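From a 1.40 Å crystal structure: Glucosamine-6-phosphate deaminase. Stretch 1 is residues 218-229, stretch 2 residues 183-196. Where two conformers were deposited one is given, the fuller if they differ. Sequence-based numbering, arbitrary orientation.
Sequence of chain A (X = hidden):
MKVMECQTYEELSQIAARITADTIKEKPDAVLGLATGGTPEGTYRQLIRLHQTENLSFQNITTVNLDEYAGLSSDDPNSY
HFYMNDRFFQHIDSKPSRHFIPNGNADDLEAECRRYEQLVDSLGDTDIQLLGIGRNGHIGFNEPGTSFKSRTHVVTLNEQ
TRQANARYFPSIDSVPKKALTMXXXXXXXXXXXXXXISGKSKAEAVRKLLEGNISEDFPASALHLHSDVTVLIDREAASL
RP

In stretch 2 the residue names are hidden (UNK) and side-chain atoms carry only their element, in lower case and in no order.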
# COMPACT_ATOMS: atom_id res chain seq x y z
N PHE A 218 -12.83 -1.40 11.86
CA PHE A 218 -11.85 -0.41 11.41
C PHE A 218 -10.52 -1.12 11.12
O PHE A 218 -9.69 -1.32 12.03
CB PHE A 218 -11.67 0.67 12.47
CG PHE A 218 -10.96 1.87 11.98
CD1 PHE A 218 -11.59 2.76 11.16
CD2 PHE A 218 -9.63 2.09 12.35
CE1 PHE A 218 -10.92 3.87 10.69
CE2 PHE A 218 -8.94 3.16 11.86
CZ PHE A 218 -9.55 4.04 11.03
N PRO A 219 -10.34 -1.62 9.88
CA PRO A 219 -9.24 -2.54 9.57
C PRO A 219 -7.86 -2.07 10.02
O PRO A 219 -7.06 -2.87 10.50
CB PRO A 219 -9.36 -2.71 8.04
CG PRO A 219 -10.82 -2.53 7.77
CD PRO A 219 -11.30 -1.52 8.75
N ALA A 220 -7.58 -0.78 9.86
CA ALA A 220 -6.26 -0.27 10.20
C ALA A 220 -5.94 -0.45 11.71
O ALA A 220 -4.79 -0.37 12.11
CB ALA A 220 -6.14 1.19 9.84
N SER A 221 -6.96 -0.65 12.53
CA SER A 221 -6.74 -0.87 13.95
C SER A 221 -5.96 -2.14 14.23
O SER A 221 -5.38 -2.26 15.31
CB SER A 221 -8.07 -0.88 14.71
OG SER A 221 -8.81 -2.06 14.54
N ALA A 222 -5.91 -3.07 13.28
CA ALA A 222 -5.05 -4.23 13.40
C ALA A 222 -3.60 -3.84 13.62
O ALA A 222 -2.79 -4.58 14.19
CB ALA A 222 -5.16 -5.10 12.17
N LEU A 223 -3.21 -2.67 13.14
CA LEU A 223 -1.83 -2.23 13.26
C LEU A 223 -1.41 -1.96 14.71
O LEU A 223 -0.22 -1.91 15.01
CB LEU A 223 -1.63 -0.96 12.44
CG LEU A 223 -1.84 -1.15 10.93
CD1 LEU A 223 -1.69 0.16 10.20
CD2 LEU A 223 -0.93 -2.23 10.32
N HIS A 224 -2.36 -1.80 15.61
CA HIS A 224 -2.03 -1.69 17.03
C HIS A 224 -1.44 -3.00 17.57
O HIS A 224 -0.84 -3.00 18.66
CB HIS A 224 -3.24 -1.32 17.87
CG HIS A 224 -3.77 0.04 17.60
ND1 HIS A 224 -3.06 1.18 17.89
CD2 HIS A 224 -4.94 0.46 17.06
CE1 HIS A 224 -3.77 2.24 17.53
NE2 HIS A 224 -4.91 1.83 17.02
N LEU A 225 -1.55 -4.09 16.81
CA LEU A 225 -1.03 -5.37 17.23
C LEU A 225 0.35 -5.67 16.69
O LEU A 225 0.89 -6.75 16.93
CB LEU A 225 -2.00 -6.47 16.81
CG LEU A 225 -3.41 -6.27 17.41
CD1 LEU A 225 -4.35 -7.36 16.90
CD2 LEU A 225 -3.38 -6.25 18.90
N HIS A 226 0.94 -4.75 15.93
CA HIS A 226 2.24 -4.95 15.30
C HIS A 226 3.33 -4.21 16.09
O HIS A 226 3.09 -3.16 16.68
CB HIS A 226 2.15 -4.42 13.87
CG HIS A 226 3.32 -4.74 13.02
ND1 HIS A 226 3.36 -5.74 12.07
CD2 HIS A 226 4.53 -4.14 12.97
CE1 HIS A 226 4.56 -5.77 11.52
NE2 HIS A 226 5.29 -4.80 12.06
N SER A 227 4.53 -4.76 16.07
CA SER A 227 5.64 -4.26 16.89
C SER A 227 6.47 -3.15 16.29
O SER A 227 7.36 -2.60 16.94
CB SER A 227 6.55 -5.43 17.28
OG SER A 227 5.83 -6.49 17.90
N ASP A 228 6.26 -2.87 15.02
CA ASP A 228 7.10 -1.84 14.35
C ASP A 228 6.30 -1.13 13.25
O ASP A 228 6.43 -1.42 12.06
CB ASP A 228 8.39 -2.44 13.79
CG ASP A 228 9.38 -1.37 13.31
OD1 ASP A 228 9.03 -0.19 13.36
OD2 ASP A 228 10.52 -1.73 12.91
N VAL A 229 5.45 -0.21 13.70
CA VAL A 229 4.59 0.57 12.82
C VAL A 229 4.94 2.04 12.95
O VAL A 229 4.94 2.58 14.06
CB VAL A 229 3.10 0.40 13.18
CG1 VAL A 229 2.22 1.22 12.26
CG2 VAL A 229 2.71 -1.05 13.11
N UNK A 183 -4.11 -9.95 2.49
CA UNK A 183 -4.96 -9.88 3.67
C UNK A 183 -4.31 -9.16 4.83
O UNK A 183 -3.14 -8.74 4.77
N UNK A 184 -5.08 -9.00 5.89
CA UNK A 184 -4.56 -8.35 7.06
C UNK A 184 -3.40 -9.14 7.68
O UNK A 184 -2.40 -8.55 8.10
c UNK A 184 -7.87 -6.74 8.29
c UNK A 184 -5.09 -7.49 9.38
c UNK A 184 -6.69 -7.07 7.46
c UNK A 184 -5.66 -8.03 8.08
N UNK A 185 -3.52 -10.47 7.74
CA UNK A 185 -2.41 -11.23 8.27
C UNK A 185 -1.19 -11.15 7.35
O UNK A 185 -0.04 -11.11 7.80
c UNK A 185 -1.21 -13.09 10.40
c UNK A 185 -1.68 -13.53 9.06
n UNK A 185 0.02 -12.60 10.47
c UNK A 185 -2.80 -12.69 8.52
o UNK A 185 -1.92 -13.24 11.37
N UNK A 186 -1.43 -11.11 6.04
CA UNK A 186 -0.33 -10.94 5.08
C UNK A 186 0.45 -9.64 5.38
O UNK A 186 1.69 -9.59 5.36
o UNK A 186 -1.94 -11.81 3.44
c UNK A 186 -0.86 -10.88 3.62
c UNK A 186 0.25 -11.18 2.66
N UNK A 187 -0.30 -8.58 5.64
CA UNK A 187 0.30 -7.28 5.98
C UNK A 187 1.04 -7.31 7.34
O UNK A 187 2.19 -6.86 7.47
c UNK A 187 -0.33 -4.88 6.65
c UNK A 187 -2.61 -5.20 4.44
c UNK A 187 -0.79 -6.20 5.96
c UNK A 187 -1.30 -5.99 4.52
N UNK A 188 0.39 -7.92 8.34
CA UNK A 188 0.95 -7.98 9.69
C UNK A 188 2.22 -8.81 9.76
O UNK A 188 3.01 -8.65 10.68
c UNK A 188 -1.19 -7.59 11.04
c UNK A 188 -0.70 -6.32 11.75
c UNK A 188 -0.05 -8.52 10.67
c UNK A 188 -2.20 -8.32 11.89
N UNK A 189 2.43 -9.72 8.80
CA UNK A 189 3.66 -10.50 8.76
C UNK A 189 4.90 -9.71 8.34
O UNK A 189 6.01 -10.22 8.45
o UNK A 189 2.50 -12.58 8.47
c UNK A 189 3.45 -11.70 7.86
N UNK A 190 4.72 -8.48 7.88
CA UNK A 190 5.85 -7.66 7.51
C UNK A 190 6.73 -7.42 8.72
O UNK A 190 6.23 -7.29 9.85
o UNK A 190 6.53 -5.58 6.52
c UNK A 190 5.41 -6.32 7.01
N UNK A 191 8.01 -7.25 8.49
CA UNK A 191 8.90 -6.89 9.59
C UNK A 191 8.63 -5.45 10.08
O UNK A 191 8.83 -5.14 11.24
c UNK A 191 10.91 -8.41 9.05
c UNK A 191 10.36 -7.00 9.12
c UNK A 191 13.24 -9.56 9.30
c UNK A 191 12.44 -8.39 8.71
n UNK A 191 14.64 -9.64 8.68
N UNK A 192 8.20 -4.57 9.19
CA UNK A 192 8.09 -3.15 9.48
C UNK A 192 6.98 -2.57 8.63
O UNK A 192 6.93 -2.86 7.44
c UNK A 192 10.74 -0.33 9.26
c UNK A 192 9.40 -2.42 9.14
n UNK A 192 11.49 3.12 10.20
n UNK A 192 10.67 1.05 9.75
c UNK A 192 11.66 1.91 9.69
n UNK A 192 12.80 1.58 9.13
c UNK A 192 9.43 -1.01 9.54
N UNK A 193 6.11 -1.76 9.25
CA UNK A 193 5.02 -1.14 8.53
C UNK A 193 5.20 0.37 8.49
O UNK A 193 5.56 0.96 9.51
c UNK A 193 3.65 -1.56 9.12
c UNK A 193 2.34 -3.75 9.48
c UNK A 193 3.44 -3.09 8.81
c UNK A 193 2.49 -0.75 8.52
N UNK A 194 4.96 0.96 7.33
CA UNK A 194 5.01 2.41 7.14
C UNK A 194 3.67 2.83 6.54
O UNK A 194 3.40 2.55 5.38
c UNK A 194 6.38 5.11 7.10
c UNK A 194 6.19 2.77 6.22
c UNK A 194 6.29 4.25 5.86
c UNK A 194 7.47 4.50 4.89
N UNK A 195 2.83 3.45 7.38
CA UNK A 195 1.49 3.90 7.01
C UNK A 195 1.55 5.39 6.74
O UNK A 195 1.96 6.18 7.58
c UNK A 195 0.48 3.55 8.11
c UNK A 195 -1.74 3.79 9.17
c UNK A 195 -0.92 4.13 7.95
c UNK A 195 -1.60 3.64 6.70
N UNK A 196 1.11 5.78 5.53
CA UNK A 196 1.14 7.16 5.08
C UNK A 196 -0.30 7.68 5.01
O UNK A 196 -1.17 7.05 4.43
c UNK A 196 4.10 7.14 4.47
c UNK A 196 3.09 6.57 3.49
c UNK A 196 3.59 6.67 2.05
c UNK A 196 1.73 7.23 3.67
O HOH W 1 11.10 -4.42 12.57
O HOH W 2 8.01 1.28 11.21

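Position 183 has no side-chain atoms at all, and it sits right before a helix: Gly183, at the N-cap. Position 184 carries four carbons, forked at the first, with one arm two carbons long, and its CB points toward stretch 1, where its carbons meet Pro219 and Ala222. This is Ile184; its CG2 lies 3.7 Å from Ala222 CB, and its CD1 lies 4.3 Å from Pro219 CB.

Position 185 has three carbons, the third holding one oxygen and one nitrogen, and reaches nothing on stretch 1: Gln185. Position 186 has one carbon bearing an oxygen and a carbon, also out of reach. It is Thr186, whose OG1 takes a weak hydrogen bond from Gly183 N at 3.0 Å, tying the first turn to its cap. Position 187 repeats the four-carbon pattern forked at the first atom, but points sideways and covers little: Ile187.

Position 188 again has four carbons, now forked at the second. Its CB points sideways, yet the end of the chain comes nearer, among Ala222, Leu223 and His226. This is Leu188; CD2 is 3.7 Å from Ala222 O and 4.3 Å from Leu223 CD2.

Positions 189 and 190 each show one carbon then one oxygen. The first points away from stretch 1 and is Ser189; the second points sideways and is Ser190, whose OG donates to the backbone O of position 192 at 2.9 Å. Position 191 is a row of four carbons ending in nitrogen, directed away into an exposed setting: Lys191.

Position 192 has three carbons, a nitrogen, then a carbon with two more nitrogens, fully extended beside Asp228. It is Arg192. Its NE stands 4.2 Å from Asp228 OD1, too far for a salt bridge, but water 2 receives a hydrogen bond from NE at 3.0 Å and lies 2.8 Å from OD1.

Position 193 has four carbons forked at the first, one arm two long, and touches Leu223, His226 and Val229. Ile193 lays CD1 over one face of the His226 ring, 3.6 Å from its centroid, and packs the same CD1 3.7 Å from Leu223 CD2. Position 194, four carbons forked at the second, points away: Leu194. Position 195 has the same fork but points toward stretch 1, and as Leu195 brings CD2 to 3.8 Å from Leu223 CD1. Position 196, forked likewise, is out of reach: Leu196.

The contact joins two layers of design. Helix and 3-10 segment pack by small against branched, Ala222 leaving room for Ile184 and Leu188. His226 then bridges to the strand: its ND1 gives Leu188 O a weak hydrogen bond at 3.2 Å while its face receives Ile193. Beyond it, Ile193 N donates to Asp228 O at 2.8 Å and nearly straight, setting the parallel bridge of Val229 with Ile193. Polar groups gather at its side, where water 1 donates to both Lys191 O and Asp228 OD2.

Stretch 2 (183-196) GIQTILSSKRILLL
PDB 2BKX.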